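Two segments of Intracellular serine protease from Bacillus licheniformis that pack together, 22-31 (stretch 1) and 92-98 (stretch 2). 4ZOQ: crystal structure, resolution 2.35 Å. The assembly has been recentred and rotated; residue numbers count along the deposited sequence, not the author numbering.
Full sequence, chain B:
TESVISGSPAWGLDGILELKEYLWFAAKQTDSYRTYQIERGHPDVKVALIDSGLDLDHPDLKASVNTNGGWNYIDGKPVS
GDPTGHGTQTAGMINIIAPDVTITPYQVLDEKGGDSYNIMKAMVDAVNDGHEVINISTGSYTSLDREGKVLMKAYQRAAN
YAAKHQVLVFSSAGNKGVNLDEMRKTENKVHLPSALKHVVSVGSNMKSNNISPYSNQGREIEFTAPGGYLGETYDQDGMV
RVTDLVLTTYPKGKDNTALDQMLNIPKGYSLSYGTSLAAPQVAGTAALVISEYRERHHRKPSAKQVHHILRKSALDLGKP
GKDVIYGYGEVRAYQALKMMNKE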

# COMPACT_ATOMS: atom_id res chain seq x y z
N TYR B 22 23.24 1.45 -0.15
CA TYR B 22 22.02 0.82 0.35
C TYR B 22 20.80 1.23 -0.47
O TYR B 22 19.68 0.75 -0.23
CB TYR B 22 21.81 1.20 1.83
CG TYR B 22 23.04 0.95 2.69
CD1 TYR B 22 23.50 -0.34 2.94
CD2 TYR B 22 23.73 2.01 3.26
CE1 TYR B 22 24.62 -0.55 3.72
CE2 TYR B 22 24.83 1.81 4.05
CZ TYR B 22 25.28 0.53 4.27
OH TYR B 22 26.41 0.35 5.06
N LEU B 23 21.02 2.12 -1.43
CA LEU B 23 19.98 2.58 -2.33
C LEU B 23 20.14 1.91 -3.71
O LEU B 23 19.67 2.44 -4.72
CB LEU B 23 20.02 4.10 -2.45
CG LEU B 23 19.34 4.89 -1.32
CD1 LEU B 23 19.85 6.33 -1.25
CD2 LEU B 23 17.84 4.90 -1.50
N TRP B 24 20.83 0.76 -3.72
CA TRP B 24 21.03 -0.04 -4.93
C TRP B 24 19.71 -0.28 -5.64
O TRP B 24 19.66 -0.22 -6.88
CB TRP B 24 21.70 -1.38 -4.62
CG TRP B 24 20.92 -2.25 -3.67
CD1 TRP B 24 21.07 -2.31 -2.30
CD2 TRP B 24 19.86 -3.15 -4.00
NE1 TRP B 24 20.18 -3.22 -1.77
CE2 TRP B 24 19.42 -3.74 -2.79
CE3 TRP B 24 19.25 -3.53 -5.20
CZ2 TRP B 24 18.39 -4.68 -2.75
CZ3 TRP B 24 18.20 -4.44 -5.17
CH2 TRP B 24 17.79 -5.02 -3.94
N PHE B 25 18.65 -0.54 -4.86
CA PHE B 25 17.31 -0.75 -5.43
C PHE B 25 16.83 0.51 -6.18
O PHE B 25 16.18 0.42 -7.22
CB PHE B 25 16.29 -1.18 -4.36
CG PHE B 25 15.87 -0.06 -3.44
CD1 PHE B 25 16.61 0.24 -2.30
CD2 PHE B 25 14.75 0.73 -3.73
CE1 PHE B 25 16.24 1.29 -1.48
CE2 PHE B 25 14.38 1.78 -2.91
CZ PHE B 25 15.13 2.06 -1.79
N ALA B 26 17.14 1.69 -5.64
CA ALA B 26 16.66 2.95 -6.26
C ALA B 26 17.44 3.24 -7.54
O ALA B 26 16.86 3.62 -8.56
CB ALA B 26 16.76 4.12 -5.29
N ALA B 27 18.75 3.00 -7.49
CA ALA B 27 19.60 3.15 -8.68
C ALA B 27 19.13 2.19 -9.77
O ALA B 27 19.13 2.54 -10.95
CB ALA B 27 21.07 2.91 -8.34
N LYS B 28 18.73 0.98 -9.38
CA LYS B 28 18.21 0.02 -10.34
C LYS B 28 16.92 0.52 -10.99
O LYS B 28 16.82 0.60 -12.20
CB LYS B 28 17.99 -1.33 -9.67
CG LYS B 28 17.59 -2.41 -10.61
CD LYS B 28 17.40 -3.77 -9.95
CE LYS B 28 17.25 -4.86 -11.04
NZ LYS B 28 18.56 -5.42 -11.48
N GLN B 29 15.98 0.94 -10.16
CA GLN B 29 14.69 1.43 -10.61
C GLN B 29 14.78 2.63 -11.58
O GLN B 29 14.13 2.65 -12.64
CB GLN B 29 13.85 1.81 -9.40
CG GLN B 29 13.22 0.65 -8.62
CD GLN B 29 11.95 0.11 -9.29
OE1 GLN B 29 11.65 0.43 -10.46
NE2 GLN B 29 11.15 -0.64 -8.54
N THR B 30 15.63 3.60 -11.23
CA THR B 30 15.69 4.90 -11.89
C THR B 30 16.84 5.03 -12.90
O THR B 30 17.12 6.14 -13.38
CB THR B 30 15.84 6.06 -10.86
OG1 THR B 30 17.06 5.88 -10.13
CG2 THR B 30 14.66 6.08 -9.88
N ASP B 31 17.51 3.92 -13.20
CA ASP B 31 18.69 3.88 -14.06
C ASP B 31 19.75 4.89 -13.54
O ASP B 31 20.10 5.86 -14.23
CB ASP B 31 18.34 4.18 -15.53
CG ASP B 31 19.50 3.88 -16.48
OD1 ASP B 31 20.47 3.19 -16.07
OD2 ASP B 31 19.45 4.32 -17.66
N GLY B 92 8.86 6.75 1.69
CA GLY B 92 10.15 6.95 1.06
C GLY B 92 10.30 6.15 -0.21
O GLY B 92 10.95 6.61 -1.15
N MET B 93 9.66 4.99 -0.30
CA MET B 93 9.84 4.21 -1.51
C MET B 93 9.08 4.84 -2.67
O MET B 93 9.54 4.79 -3.81
CB MET B 93 9.42 2.76 -1.32
CG MET B 93 10.21 2.03 -0.27
SD MET B 93 11.96 2.39 -0.33
CE MET B 93 12.64 0.78 0.19
N ILE B 94 7.92 5.45 -2.39
CA ILE B 94 7.25 6.21 -3.42
C ILE B 94 8.12 7.39 -3.81
O ILE B 94 8.30 7.69 -4.99
CB ILE B 94 5.89 6.79 -2.96
CG1 ILE B 94 4.86 5.71 -2.65
CG2 ILE B 94 5.35 7.80 -3.98
CD1 ILE B 94 3.84 6.20 -1.66
N ASN B 95 8.64 8.08 -2.79
CA ASN B 95 9.38 9.31 -3.03
C ASN B 95 10.69 9.14 -3.82
O ASN B 95 10.98 9.94 -4.71
CB ASN B 95 9.69 10.00 -1.71
CG ASN B 95 10.40 11.31 -1.91
OD1 ASN B 95 9.83 12.26 -2.44
ND2 ASN B 95 11.66 11.36 -1.53
N ILE B 96 11.47 8.11 -3.50
CA ILE B 96 12.79 7.96 -4.11
C ILE B 96 12.67 7.73 -5.62
O ILE B 96 13.54 8.16 -6.38
CB ILE B 96 13.61 6.83 -3.44
CG1 ILE B 96 15.08 6.94 -3.82
CG2 ILE B 96 13.05 5.44 -3.74
CD1 ILE B 96 15.76 8.21 -3.34
N ILE B 97 11.56 7.14 -6.06
CA ILE B 97 11.28 6.93 -7.48
C ILE B 97 10.59 8.14 -8.14
O ILE B 97 10.93 8.54 -9.26
CB ILE B 97 10.39 5.66 -7.67
CG1 ILE B 97 11.26 4.41 -7.52
CG2 ILE B 97 9.72 5.66 -9.03
CD1 ILE B 97 10.53 3.21 -7.12
N ALA B 98 9.69 8.77 -7.39
CA ALA B 98 8.91 9.89 -7.89
C ALA B 98 8.93 11.01 -6.87
O ALA B 98 7.97 11.18 -6.11
CB ALA B 98 7.49 9.47 -8.16

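The contact joins two segments of one chain, 22-31 and 92-98, each largely helical; the axes of their helices approach to 10.4 Å and cross at -45°, with N-to-C directions inclined by the same 45°. The backbones come nearest toward the end of the second segment: Ala 26 CA lies 6.7 Å from Ile 96 CA, and Thr 30 CA lies 6.6 Å from Ile 97 CA. No hydrogen bond crosses the interface. The 325 Å² buried between the segments, both sides summed, is therefore a matter of fitting mainly apolar surfaces together.

On the first segment, Leu 23, Phe 25, Ala 26, Gln 29 and Thr 30 all direct their CA-to-CB bonds toward the partner. Backbone bonds such as Gln 29 N to Phe 25 O (3.0 Å) hold the helical spacing that brings these residues onto one side.

Ile 96 is the central partner. Its CA-to-CB bond points toward the first segment, and with chi1 t (-165°), Ile 96 CG1 lies 3.6 Å from Ala 26 CB and 4.1 Å from Leu 23 CD2; Ile 96 CG2 lies 4.0 Å from Phe 25 CE2 and also 4.2 Å from Ala 26 CB, so both branches pack on the alanine methyl. The single methyl of Ala 26 accompanies one of the closest backbone approaches.

Phe 25 adopts chi1 p (73°), with chi2 at -86°, and its ring extends toward Met 93. The CA-to-CB bond of Met 93 points sideways, but chi1 and chi2, both m (-61° and -42°), lead the chain back to the ring; chi3, at -147°, lies between wells. Met 93 CE ends 3.4 Å from Phe 25 CZ, a tight apolar contact, while Met 93 SD is 4.4 Å from the centroid of the Phe 25 ring and 57° off its normal. This is an oblique sulfur-aromatic approach, in which the polarizable sulfur adds dispersion to the methyl contact.

Ile 97 likewise starts sideways. Its m, t conformation (-77°, 156°) carries CD1 to 4.0 Å from Gln 29 CG. Gln 29 packs on this methyl with its amide group as well as CG, Gln 29 NE2 lying 4.1 Å from Ile 97 CD1; the amide's hydrogen bonds are made elsewhere in the structure.

Thr 30 does separate its polar and apolar branches. At chi1 p (61°), Thr 30 OG1 donates a 2.8 Å hydrogen bond to Ala 26 O, which also accepts from Thr 30 N at 2.9 Å. The hydroxyl is thus engaged by its own helix, with a further hydrogen bond elsewhere in the structure, and Thr 30 CG2 faces the partner, 4.2 Å from both Ile 97 CA and Ile 96 O. Asp 31 then leaves the helix with positive phi (54°) in a Schellman motif, beyond reach of the second segment.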